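Side-chain contacts in SAG family member (Sag19) (Eimeria tenella, PDB 6ZZB), which is of unknown function but is a surface antigen of the parasite, related to the CAP protein superfamily: residues S178-L183 with K219-E224; A55-L60 with G70-A75; E90-P95 with K121-L126. All coordinates share one frame; numbering follows the deposited sequence.

Contact 1 of 3, residues S178-L183 with K219-E224; sequences SNVAFL and KPFTAE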
ATOM      1  N   SER A 178       5.194   3.638  -5.803  1.00  9.32           N
ATOM      2  CA  SER A 178       4.191   2.553  -5.911  1.00  9.32           C
ATOM      3  C   SER A 178       2.998   2.883  -5.014  1.00  9.26           C
ATOM      4  O   SER A 178       1.855   2.805  -5.421  1.00  9.74           O
ATOM      5  CB  SER A 178       4.823   1.255  -5.581  1.00  8.86           C
ATOM      6  OG  SER A 178       3.864   0.193  -5.621  1.00  9.71           O
ATOM      7  N   ASN A 179       3.268   3.290  -3.785  1.00  9.33           N
ATOM      8  CA  ASN A 179       2.194   3.618  -2.821  1.00  9.06           C
ATOM      9  C   ASN A 179       1.303   4.715  -3.389  1.00  9.50           C
ATOM     10  O   ASN A 179       0.071   4.605  -3.273  1.00 10.52           O
ATOM     11  CB  ASN A 179       2.763   4.022  -1.474  1.00  8.65           C
ATOM     12  CG  ASN A 179       3.364   2.885  -0.682  1.00  8.44           C
ATOM     13  OD1 ASN A 179       3.159   1.714  -1.003  1.00  9.18           O
ATOM     14  ND2 ASN A 179       4.120   3.205   0.373  1.00  9.14           N
ATOM     15  N   VAL A 180       1.873   5.748  -4.002  1.00 10.21           N
ATOM     16  CA  VAL A 180       1.056   6.841  -4.566  1.00 10.53           C
ATOM     17  C   VAL A 180       0.216   6.320  -5.732  1.00 10.54           C
ATOM     18  O   VAL A 180      -0.932   6.769  -5.868  1.00 10.68           O
ATOM     19  CB  VAL A 180       1.966   7.997  -5.018  1.00 12.46           C
ATOM     20  CG1 VAL A 180       1.243   8.983  -5.909  1.00 13.60           C
ATOM     21  CG2 VAL A 180       2.555   8.646  -3.805  1.00 12.54           C
ATOM     22  N   ALA A 181       0.746   5.431  -6.547  1.00 10.17           N
ATOM     23  CA  ALA A 181      -0.043   4.850  -7.657  1.00 11.13           C
ATOM     24  C   ALA A 181      -1.289   4.168  -7.104  1.00 11.29           C
ATOM     25  O   ALA A 181      -2.360   4.391  -7.644  1.00 12.53           O
ATOM     26  CB  ALA A 181       0.826   3.937  -8.469  1.00 11.15           C
ATOM     27  N   PHE A 182      -1.163   3.431  -6.007  1.00 10.49           N
ATOM     28  CA  PHE A 182      -2.355   2.758  -5.432  1.00 10.45           C
ATOM     29  C   PHE A 182      -3.275   3.796  -4.815  1.00 10.90           C
ATOM     30  O   PHE A 182      -4.496   3.734  -5.007  1.00 11.28           O
ATOM     31  CB  PHE A 182      -1.955   1.728  -4.381  1.00 10.13           C
ATOM     32  CG  PHE A 182      -1.461   0.448  -4.957  1.00 10.41           C
ATOM     33  CD1 PHE A 182      -2.354  -0.566  -5.271  1.00 10.51           C
ATOM     34  CD2 PHE A 182      -0.118   0.256  -5.220  1.00 11.68           C
ATOM     35  CE1 PHE A 182      -1.902  -1.755  -5.802  1.00 10.84           C
ATOM     36  CE2 PHE A 182       0.330  -0.931  -5.778  1.00 11.38           C
ATOM     37  CZ  PHE A 182      -0.573  -1.926  -6.105  1.00 11.17           C
ATOM     38  N   LEU A 183      -2.732   4.744  -4.079  1.00 10.67           N
ATOM     39  CA  LEU A 183      -3.540   5.765  -3.387  1.00 10.86           C
ATOM     40  C   LEU A 183      -4.388   6.536  -4.399  1.00 12.13           C
ATOM     41  O   LEU A 183      -5.524   6.912  -4.060  1.00 13.03           O
ATOM     42  CB  LEU A 183      -2.657   6.753  -2.628  1.00 11.23           C
ATOM     43  CG  LEU A 183      -2.054   6.228  -1.335  1.00 11.50           C
ATOM     44  CD1 LEU A 183      -0.912   7.105  -0.875  1.00 11.85           C
ATOM     45  CD2 LEU A 183      -3.120   6.144  -0.252  1.00 12.22           C
ATOM     46  N   LYS A 219      -1.885   1.311 -16.802  1.00 19.11           N
ATOM     47  CA  LYS A 219      -1.504   2.740 -16.841  1.00 20.90           C
ATOM     48  C   LYS A 219      -2.077   3.379 -15.587  1.00 18.16           C
ATOM     49  O   LYS A 219      -3.278   3.488 -15.416  1.00 20.32           O
ATOM     50  CB  LYS A 219      -2.018   3.350 -18.141  1.00 23.83           C
ATOM     51  CG  LYS A 219      -1.312   2.791 -19.371  1.00 27.28           C
ATOM     52  CD  LYS A 219      -1.456   3.622 -20.603  1.00 31.35           C
ATOM     53  CE  LYS A 219      -0.643   3.068 -21.752  1.00 34.46           C
ATOM     54  NZ  LYS A 219      -1.059   3.683 -23.033  1.00 39.50           N
ATOM     55  N   PRO A 220      -1.240   3.710 -14.589  1.00 18.70           N
ATOM     56  CA  PRO A 220      -1.779   4.186 -13.321  1.00 19.22           C
ATOM     57  C   PRO A 220      -2.471   5.553 -13.325  1.00 20.99           C
ATOM     58  O   PRO A 220      -3.340   5.752 -12.535  1.00 20.87           O
ATOM     59  CB  PRO A 220      -0.531   4.200 -12.419  1.00 18.27           C
ATOM     60  CG  PRO A 220       0.596   4.405 -13.391  1.00 19.73           C
ATOM     61  CD  PRO A 220       0.218   3.550 -14.582  1.00 18.88           C
ATOM     62  N   PHE A 221      -2.131   6.426 -14.274  1.00 19.65           N
ATOM     63  CA  PHE A 221      -2.675   7.802 -14.336  1.00 20.36           C
ATOM     64  C   PHE A 221      -3.076   8.168 -15.767  1.00 18.84           C
ATOM     65  O   PHE A 221      -2.297   7.929 -16.684  1.00 23.43           O
ATOM     66  CB  PHE A 221      -1.633   8.812 -13.862  1.00 20.73           C
ATOM     67  CG  PHE A 221      -1.030   8.499 -12.519  1.00 19.54           C
ATOM     68  CD1 PHE A 221      -1.773   8.583 -11.353  1.00 22.52           C
ATOM     69  CD2 PHE A 221       0.277   8.085 -12.437  1.00 19.73           C
ATOM     70  CE1 PHE A 221      -1.186   8.275 -10.135  1.00 22.75           C
ATOM     71  CE2 PHE A 221       0.858   7.787 -11.223  1.00 22.26           C
ATOM     72  CZ  PHE A 221       0.123   7.891 -10.079  1.00 20.46           C
ATOM     73  N   THR A 222      -4.228   8.799 -15.890  1.00 21.70           N
ATOM     74  CA  THR A 222      -4.578   9.568 -17.109  1.00 22.58           C
ATOM     75  C   THR A 222      -3.709  10.821 -17.154  1.00 23.18           C
ATOM     76  O   THR A 222      -3.234  11.298 -16.088  1.00 21.86           O
ATOM     77  CB  THR A 222      -6.051   9.959 -17.135  1.00 23.04           C
ATOM     78  OG1 THR A 222      -6.280  10.850 -16.047  1.00 23.40           O
ATOM     79  CG2 THR A 222      -6.972   8.758 -17.097  1.00 24.02           C
ATOM     80  N   ALA A 223      -3.527  11.386 -18.342  1.00 21.82           N
ATOM     81  CA  ALA A 223      -2.839  12.683 -18.488  1.00 20.92           C
ATOM     82  C   ALA A 223      -3.552  13.750 -17.656  1.00 19.83           C
ATOM     83  O   ALA A 223      -2.854  14.569 -17.057  1.00 20.08           O
ATOM     84  CB  ALA A 223      -2.746  13.057 -19.958  1.00 22.03           C
ATOM     85  N   GLU A 224      -4.885  13.747 -17.601  1.00 20.20           N
ATOM     86  CA  GLU A 224      -5.673  14.788 -16.923  1.00 22.53           C
ATOM     87  C   GLU A 224      -5.318  14.724 -15.436  1.00 20.80           C
ATOM     88  O   GLU A 224      -5.043  15.761 -14.816  1.00 20.41           O
ATOM     89  CB  GLU A 224      -7.160  14.556 -17.193  1.00 26.55           C
ATOM     90  CG  GLU A 224      -8.046  15.627 -16.605  1.00 28.22           C
ATOM     91  CD  GLU A 224      -9.532  15.390 -16.824  1.00 31.07           C
ATOM     92  OE1 GLU A 224      -9.918  14.239 -17.137  1.00 36.86           O
ATOM     93  OE2 GLU A 224     -10.290  16.351 -16.670  1.00 35.78           O
TER
HETATM   94  O   HOH W   1      -2.912   4.096 -10.242  1.00 30.25           O
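A water joins the two segments by donating one hydrogen to Ala181 O and the other to Pro220 O. Its oxygen lies 2.7 Å from Ala181 O. On the other side the water oxygen lies 2.9 Å from Pro220 O. No direct hydrogen bond crosses this contact, so the water is the polar link. Ala181 sits in the last turn of helix 175-183. The carbonyls that follow it there also find partners: Phe182 O takes Ser188 OG, and Leu183 O takes Arg61 NH1.

Beside the water the contact is apolar. The methyl carbon Ala181 CB meets Pro220 CB at 4.2 Å. Phe221 brings the far end of its ring: Phe221 CZ comes within 3.9 Å of Ala181 CA. Phe221 CZ also lies 4.5 Å from Val180 CG1. The ring approaches the helix obliquely. Its CG is anti to the carbonyl carbon (chi1 -52°), which brings the ring back beside its own proline. Pro220 CB lies 3.9 Å above one face of the Phe221 ring, toward the rim. The two residues thus form one apolar surface against the helix. Leu153 of helix 138-155 touches both Val180 and Phe221 and extends this patch.

Just after Phe221 the chain turns into the C-terminal helix 223-231. Thr222 is its N-cap, with OG1 accepting from Leu225 N. The contact therefore packs the lead-in to the last helix against the end of helix 175-183. Ala181 O and Pro220 O are both acceptors, so a donor must stand between them. The water supplies both hydrogens, consistent with a structural water among buried, otherwise apolar contacts.

Contact 2 of 3, residues A55-L60 with G70-A75; sequences AIINKL and GTLAKA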
ATOM      1  N   ALA A  55      -9.623   8.476   6.233  1.00 15.68           N
ATOM      2  CA  ALA A  55      -9.738   9.955   6.164  1.00 18.25           C
ATOM      3  C   ALA A  55      -8.565  10.525   5.369  1.00 17.48           C
ATOM      4  O   ALA A  55      -8.818  11.344   4.464  1.00 19.99           O
ATOM      5  CB  ALA A  55      -9.807  10.568   7.538  1.00 18.69           C
ATOM      6  N   ILE A  56      -7.335  10.154   5.715  1.00 16.79           N
ATOM      7  CA  ILE A  56      -6.155  10.729   5.001  1.00 16.32           C
ATOM      8  C   ILE A  56      -6.161  10.228   3.555  1.00 15.64           C
ATOM      9  O   ILE A  56      -5.885  11.030   2.641  1.00 14.90           O
ATOM     10  CB  ILE A  56      -4.826  10.463   5.730  1.00 17.03           C
ATOM     11  CG1 ILE A  56      -3.661  11.173   5.024  1.00 19.76           C
ATOM     12  CG2 ILE A  56      -4.499   8.989   5.883  1.00 16.49           C
ATOM     13  CD1 ILE A  56      -3.864  12.644   4.833  1.00 22.76           C
ATOM     14  N   ILE A  57      -6.486   8.970   3.292  1.00 14.19           N
ATOM     15  CA  ILE A  57      -6.515   8.452   1.904  1.00 14.13           C
ATOM     16  C   ILE A  57      -7.508   9.284   1.096  1.00 14.99           C
ATOM     17  O   ILE A  57      -7.196   9.722  -0.027  1.00 15.28           O
ATOM     18  CB  ILE A  57      -6.832   6.948   1.874  1.00 13.74           C
ATOM     19  CG1 ILE A  57      -5.673   6.155   2.493  1.00 12.96           C
ATOM     20  CG2 ILE A  57      -7.124   6.513   0.460  1.00 13.63           C
ATOM     21  CD1 ILE A  57      -5.965   4.698   2.749  1.00 12.93           C
ATOM     22  N   ASN A  58      -8.706   9.494   1.636  1.00 15.99           N
ATOM     23  CA  ASN A  58      -9.754  10.205   0.866  1.00 16.11           C
ATOM     24  C   ASN A  58      -9.445  11.707   0.771  1.00 16.64           C
ATOM     25  O   ASN A  58      -9.830  12.268  -0.285  1.00 18.85           O
ATOM     26  CB  ASN A  58     -11.126   9.910   1.458  1.00 15.53           C
ATOM     27  CG  ASN A  58     -11.636   8.565   1.011  1.00 16.47           C
ATOM     28  OD1 ASN A  58     -11.346   8.101  -0.089  1.00 17.34           O
ATOM     29  ND2 ASN A  58     -12.450   7.924   1.839  1.00 15.40           N
ATOM     30  N   LYS A  59      -8.745  12.276   1.745  1.00 18.38           N
ATOM     31  CA  LYS A  59      -8.278  13.689   1.659  1.00 20.82           C
ATOM     32  C   LYS A  59      -7.324  13.797   0.465  1.00 21.91           C
ATOM     33  O   LYS A  59      -7.515  14.662  -0.423  1.00 20.58           O
ATOM     34  CB  LYS A  59      -7.622  14.130   2.961  1.00 23.77           C
ATOM     35  CG  LYS A  59      -7.054  15.540   2.914  1.00 30.48           C
ATOM     36  CD  LYS A  59      -6.868  16.150   4.275  1.00 35.37           C
ATOM     37  CE  LYS A  59      -5.939  17.345   4.255  1.00 39.12           C
ATOM     38  NZ  LYS A  59      -4.523  16.912   4.303  1.00 42.22           N
ATOM     39  N   LEU A  60      -6.366  12.884   0.362  1.00 18.92           N
ATOM     40  CA  LEU A  60      -5.364  12.928  -0.736  1.00 17.43           C
ATOM     41  C   LEU A  60      -6.034  12.714  -2.100  1.00 18.68           C
ATOM     42  O   LEU A  60      -5.574  13.314  -3.090  1.00 20.55           O
ATOM     43  CB  LEU A  60      -4.257  11.902  -0.464  1.00 18.14           C
ATOM     44  CG  LEU A  60      -3.397  12.201   0.757  1.00 18.29           C
ATOM     45  CD1 LEU A  60      -2.503  11.030   1.107  1.00 18.52           C
ATOM     46  CD2 LEU A  60      -2.529  13.430   0.531  1.00 20.52           C
ATOM     47  N   GLY A  70     -12.810   9.196  -7.298  1.00 21.85           N
ATOM     48  CA  GLY A  70     -13.836   8.760  -6.337  1.00 22.34           C
ATOM     49  C   GLY A  70     -13.247   8.571  -4.955  1.00 22.26           C
ATOM     50  O   GLY A  70     -12.026   8.304  -4.855  1.00 22.17           O
ATOM     51  N   THR A  71     -14.059   8.731  -3.909  1.00 19.65           N
ATOM     52  CA  THR A  71     -13.685   8.344  -2.528  1.00 19.77           C
ATOM     53  C   THR A  71     -13.697   6.816  -2.447  1.00 17.05           C
ATOM     54  O   THR A  71     -14.358   6.140  -3.227  1.00 18.80           O
ATOM     55  CB  THR A  71     -14.613   8.932  -1.452  1.00 21.68           C
ATOM     56  OG1 THR A  71     -15.900   8.436  -1.810  1.00 24.88           O
ATOM     57  CG2 THR A  71     -14.543  10.446  -1.365  1.00 23.82           C
ATOM     58  N   LEU A  72     -12.900   6.313  -1.521  1.00 15.94           N
ATOM     59  CA  LEU A  72     -12.872   4.865  -1.249  1.00 15.45           C
ATOM     60  C   LEU A  72     -13.724   4.553  -0.025  1.00 14.36           C
ATOM     61  O   LEU A  72     -13.777   5.354   0.908  1.00 16.13           O
ATOM     62  CB  LEU A  72     -11.435   4.434  -0.975  1.00 14.38           C
ATOM     63  CG  LEU A  72     -10.411   4.804  -2.049  1.00 13.94           C
ATOM     64  CD1 LEU A  72      -9.061   4.199  -1.663  1.00 14.39           C
ATOM     65  CD2 LEU A  72     -10.840   4.287  -3.394  1.00 14.50           C
ATOM     66  N   ALA A  73     -14.296   3.372  -0.082  1.00 15.22           N
ATOM     67  CA  ALA A  73     -15.004   2.766   1.061  1.00 16.18           C
ATOM     68  C   ALA A  73     -14.126   1.691   1.680  1.00 14.79           C
ATOM     69  O   ALA A  73     -13.162   1.228   1.051  1.00 14.24           O
ATOM     70  CB  ALA A  73     -16.305   2.178   0.611  1.00 16.59           C
ATOM     71  N   LYS A  74     -14.486   1.253   2.858  1.00 12.77           N
ATOM     72  CA  LYS A  74     -13.844   0.091   3.498  1.00 12.11           C
ATOM     73  C   LYS A  74     -14.102  -1.167   2.683  1.00 12.60           C
ATOM     74  O   LYS A  74     -15.264  -1.459   2.285  1.00 14.02           O
ATOM     75  CB  LYS A  74     -14.386  -0.076   4.905  1.00 12.37           C
ATOM     76  CG  LYS A  74     -13.945  -1.334   5.617  1.00 14.06           C
ATOM     77  CD  LYS A  74     -14.330  -1.255   7.073  1.00 15.32           C
ATOM     78  CE  LYS A  74     -13.822  -2.431   7.863  1.00 17.79           C
ATOM     79  NZ  LYS A  74     -14.349  -2.344   9.248  1.00 19.13           N
ATOM     80  N   ALA A  75     -13.068  -1.958   2.448  1.00 11.72           N
ATOM     81  CA  ALA A  75     -13.177  -3.329   1.928  1.00 11.41           C
ATOM     82  C   ALA A  75     -13.224  -4.270   3.127  1.00 11.99           C
ATOM     83  O   ALA A  75     -12.425  -4.117   4.064  1.00 12.74           O
ATOM     84  CB  ALA A  75     -12.009  -3.668   1.025  1.00 10.85           C
TER
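Asn58 and Thr71 bring the backbones closest, with CA atoms 5.5 Å apart. Residues 55-60 are helical, in the later part of helix 50-61. Residues 70-75 run extended and include the short strand 73-74. Asn58 points toward that extended chain and grips Leu72 at both its backbone polar atoms. Its CG is anti to the carbonyl carbon (chi1 -80°), and this turns the amide out to the extended chain. Leu72 N donates to Asn58 OD1 over 2.8 Å. The bond is nearly straight, at 176°, though the donor is tilted from the amide carbonyl plane. Asn58 ND2 donates to Leu72 O over 3.0 Å. Here the hydrogen meets a lone pair, and Leu72 O lies in the amide plane of Asn58. The paired bonds fix the rotation of the amide and which end carries the oxygen.

In effect the amide stands in for a neighbouring strand at Leu72. The chain then enters the sheet itself, where strand 73-74 pairs in parallel with strand 190-196. The helix packs against this sheet, with Ile57 touching Cys193 of strand 190-196, in keeping with the layered alpha-beta fold of CAP proteins.

One residue earlier in the helix, Ile57 crosses Leu72 at about a right angle. Ile57 CG2 meets Leu72 CD1 at 3.7 Å. At the exposed side, Thr71 CB packs 3.6 Å from Asn58 OD1.

Contact 3 of 3, residues E90-P95 with K121-L126; sequences EEPASP and KKYPGL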
ATOM      1  N   GLU A  90      -3.405 -16.893  -2.946  1.00 15.34           N
ATOM      2  CA  GLU A  90      -4.225 -17.672  -1.997  1.00 16.13           C
ATOM      3  C   GLU A  90      -3.418 -18.086  -0.773  1.00 15.62           C
ATOM      4  O   GLU A  90      -3.934 -18.826   0.064  1.00 16.37           O
ATOM      5  CB  GLU A  90      -4.825 -18.890  -2.699  1.00 18.73           C
ATOM      6  CG  GLU A  90      -5.756 -18.490  -3.826  1.00 22.02           C
ATOM      7  CD  GLU A  90      -6.745 -19.566  -4.243  1.00 28.48           C
ATOM      8  OE1 GLU A  90      -6.455 -20.227  -5.253  1.00 32.27           O
ATOM      9  OE2 GLU A  90      -7.812 -19.720  -3.567  1.00 33.11           O
ATOM     10  N   GLU A  91      -2.231 -17.506  -0.602  1.00 15.14           N
ATOM     11  CA  GLU A  91      -1.424 -17.706   0.619  1.00 14.97           C
ATOM     12  C   GLU A  91      -0.964 -16.355   1.124  1.00 15.02           C
ATOM     13  O   GLU A  91      -0.633 -15.507   0.324  1.00 15.51           O
ATOM     14  CB  GLU A  91      -0.197 -18.563   0.298  1.00 15.68           C
ATOM     15  CG  GLU A  91      -0.519 -20.015  -0.006  1.00 18.24           C
ATOM     16  CD  GLU A  91      -0.948 -20.860   1.178  1.00 19.35           C
ATOM     17  OE1 GLU A  91      -0.990 -22.117   0.994  1.00 26.19           O
ATOM     18  OE2 GLU A  91      -1.249 -20.338   2.240  1.00 19.82           O
ATOM     19  N   PRO A  92      -0.974 -16.102   2.430  1.00 14.57           N
ATOM     20  CA  PRO A  92      -1.435 -17.033   3.451  1.00 16.14           C
ATOM     21  C   PRO A  92      -2.930 -17.350   3.332  1.00 16.31           C
ATOM     22  O   PRO A  92      -3.654 -16.560   2.746  1.00 16.54           O
ATOM     23  CB  PRO A  92      -1.183 -16.272   4.758  1.00 17.68           C
ATOM     24  CG  PRO A  92      -1.229 -14.832   4.363  1.00 17.21           C
ATOM     25  CD  PRO A  92      -0.635 -14.782   2.986  1.00 15.87           C
ATOM     26  N   ALA A  93      -3.361 -18.488   3.861  1.00 17.30           N
ATOM     27  CA  ALA A  93      -4.712 -19.020   3.571  1.00 17.89           C
ATOM     28  C   ALA A  93      -5.750 -17.964   3.910  1.00 16.31           C
ATOM     29  O   ALA A  93      -5.682 -17.367   4.972  1.00 16.30           O
ATOM     30  CB  ALA A  93      -4.977 -20.276   4.362  1.00 19.09           C
ATOM     31  N   SER A  94      -6.736 -17.825   3.022  1.00 15.39           N
ATOM     32  CA  SER A  94      -7.789 -16.787   3.134  1.00 16.09           C
ATOM     33  C   SER A  94      -7.133 -15.440   3.431  1.00 12.57           C
ATOM     34  O   SER A  94      -7.368 -14.828   4.470  1.00 13.94           O
ATOM     35  CB  SER A  94      -8.783 -17.139   4.194  1.00 17.07           C
ATOM     36  OG  SER A  94      -9.472 -18.322   3.818  1.00 20.91           O
ATOM     37  N   PRO A  95      -6.292 -14.938   2.511  1.00 12.87           N
ATOM     38  CA  PRO A  95      -5.472 -13.760   2.819  1.00 12.05           C
ATOM     39  C   PRO A  95      -6.301 -12.495   3.027  1.00 11.82           C
ATOM     40  O   PRO A  95      -7.293 -12.261   2.319  1.00 12.53           O
ATOM     41  CB  PRO A  95      -4.530 -13.644   1.620  1.00 12.66           C
ATOM     42  CG  PRO A  95      -5.328 -14.304   0.498  1.00 12.60           C
ATOM     43  CD  PRO A  95      -6.016 -15.468   1.188  1.00 12.82           C
ATOM     44  N   LYS A 121       5.879  -6.293  -4.228  1.00 11.85           N
ATOM     45  CA  LYS A 121       6.293  -7.101  -5.394  1.00 13.70           C
ATOM     46  C   LYS A 121       5.392  -8.318  -5.550  1.00 12.93           C
ATOM     47  O   LYS A 121       5.284  -8.827  -6.698  1.00 14.55           O
ATOM     48  CB  LYS A 121       7.743  -7.522  -5.255  1.00 16.48           C
ATOM     49  CG  LYS A 121       8.003  -8.565  -4.210  1.00 19.47           C
ATOM     50  CD  LYS A 121       9.433  -9.043  -4.251  1.00 22.72           C
ATOM     51  CE  LYS A 121       9.695 -10.095  -3.208  1.00 24.03           C
ATOM     52  NZ  LYS A 121      11.107 -10.538  -3.269  1.00 27.29           N
ATOM     53  N   LYS A 122       4.798  -8.806  -4.472  1.00 11.58           N
ATOM     54  CA  LYS A 122       3.917  -9.984  -4.507  1.00 11.39           C
ATOM     55  C   LYS A 122       2.478  -9.568  -4.172  1.00 11.86           C
ATOM     56  O   LYS A 122       1.559  -9.922  -4.930  1.00 12.79           O
ATOM     57  CB  LYS A 122       4.377 -11.077  -3.546  1.00 12.17           C
ATOM     58  CG  LYS A 122       3.434 -12.247  -3.435  1.00 12.49           C
ATOM     59  CD  LYS A 122       4.049 -13.376  -2.658  1.00 13.51           C
ATOM     60  CE  LYS A 122       3.190 -14.599  -2.608  1.00 15.32           C
ATOM     61  NZ  LYS A 122       4.037 -15.716  -2.114  1.00 16.16           N
ATOM     62  N   TYR A 123       2.268  -8.903  -3.048  1.00 10.07           N
ATOM     63  CA  TYR A 123       0.932  -8.507  -2.542  1.00 10.80           C
ATOM     64  C   TYR A 123       0.710  -7.076  -2.985  1.00 10.15           C
ATOM     65  O   TYR A 123       1.380  -6.184  -2.471  1.00  9.95           O
ATOM     66  CB  TYR A 123       0.851  -8.656  -1.023  1.00 10.86           C
ATOM     67  CG  TYR A 123       1.074 -10.078  -0.582  1.00 10.44           C
ATOM     68  CD1 TYR A 123       0.045 -11.001  -0.658  1.00 11.04           C
ATOM     69  CD2 TYR A 123       2.285 -10.495  -0.061  1.00 10.98           C
ATOM     70  CE1 TYR A 123       0.225 -12.314  -0.272  1.00 12.05           C
ATOM     71  CE2 TYR A 123       2.495 -11.806   0.318  1.00 11.63           C
ATOM     72  CZ  TYR A 123       1.454 -12.701   0.233  1.00 12.63           C
ATOM     73  OH  TYR A 123       1.667 -14.000   0.590  1.00 14.23           O
ATOM     74  N   PRO A 124      -0.157  -6.820  -3.989  1.00  9.80           N
ATOM     75  CA  PRO A 124      -0.322  -5.464  -4.495  1.00  9.85           C
ATOM     76  C   PRO A 124      -1.044  -4.592  -3.482  1.00  9.78           C
ATOM     77  O   PRO A 124      -2.103  -4.985  -2.984  1.00  9.92           O
ATOM     78  CB  PRO A 124      -1.144  -5.629  -5.768  1.00 11.69           C
ATOM     79  CG  PRO A 124      -1.810  -6.951  -5.644  1.00 13.45           C
ATOM     80  CD  PRO A 124      -0.998  -7.799  -4.701  1.00 10.95           C
ATOM     81  N   GLY A 125      -0.443  -3.487  -3.122  1.00  8.99           N
ATOM     82  CA  GLY A 125      -1.062  -2.515  -2.245  1.00  9.31           C
ATOM     83  C   GLY A 125      -0.055  -1.517  -1.770  1.00  8.81           C
ATOM     84  O   GLY A 125       1.094  -1.486  -2.259  1.00  9.52           O
ATOM     85  N   LEU A 126      -0.474  -0.674  -0.847  1.00  8.53           N
ATOM     86  CA  LEU A 126       0.401   0.274  -0.129  1.00  8.66           C
ATOM     87  C   LEU A 126       1.159  -0.475   0.954  1.00  8.54           C
ATOM     88  O   LEU A 126       0.565  -1.264   1.701  1.00  8.77           O
ATOM     89  CB  LEU A 126      -0.434   1.427   0.424  1.00  9.21           C
ATOM     90  CG  LEU A 126       0.272   2.408   1.354  1.00  9.57           C
ATOM     91  CD1 LEU A 126      -0.358   3.787   1.214  1.00 10.58           C
ATOM     92  CD2 LEU A 126       0.242   1.899   2.797  1.00  9.87           C
TER
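Tyr123 reaches across to a cis-proline turn formed around Glu91 and Pro92. The backbone angles of these two residues fit a type VIb turn. It lies in the loop between helices 77-86 and 97-105. Tyr123 belongs to the loop before strand 126-131.

One hydrogen bond spans the contact. Tyr123 OH donates to Glu91 O over 2.8 Å. Glu91 O lies at the edge of the ring, near its plane. Seen from the carbonyl the bond is less regular: the hydroxyl sits above the carbonyl plane, 37° out of it. The CG of Tyr123 is anti to its carbonyl carbon (chi1 -61°), and this sends the phenol toward the turn.

The remaining interactions are van der Waals packing. Pro92 CD approaches the ring obliquely and comes 4.0 Å from Tyr123 CZ. Lys122 CG lies 3.9 Å above one face of the Tyr123 ring, toward its rim. Ile100 and Thr103 of helix 97-105 and Phe207 of strand 203-211 also touch the tyrosine, so the phenol bridges the turn to the helix and sheet.

In the cis peptide Glu91 O and Pro92 CD lie on the same side of the bond, and the hydroxyl meets both: Tyr123 OH is 3.4 Å from Pro92 CD.

From the N terminus, contact 2 closes first, tying helix 50-61 to the chain that enters strand 73-74. Contact 3 follows and closes a loop that holds helix 97-105. Contact 1 comes last; its loop contains strands 190-196 and 203-211, joined by the Cys193-Cys208 disulfide. The three loops lie in series, so none nests or crosses. In space, helix 175-183 brings them together. Leu183 packs on Ile57 of contact 2 and on Leu126 of contact 3, while Phe182 packs on Pro124 and Gly125. Contacts 2 and 3 do not touch; their nearest atoms are about 6 Å apart. The Cys53-Cys138 disulfide further ties helix 50-61 to helix 138-155.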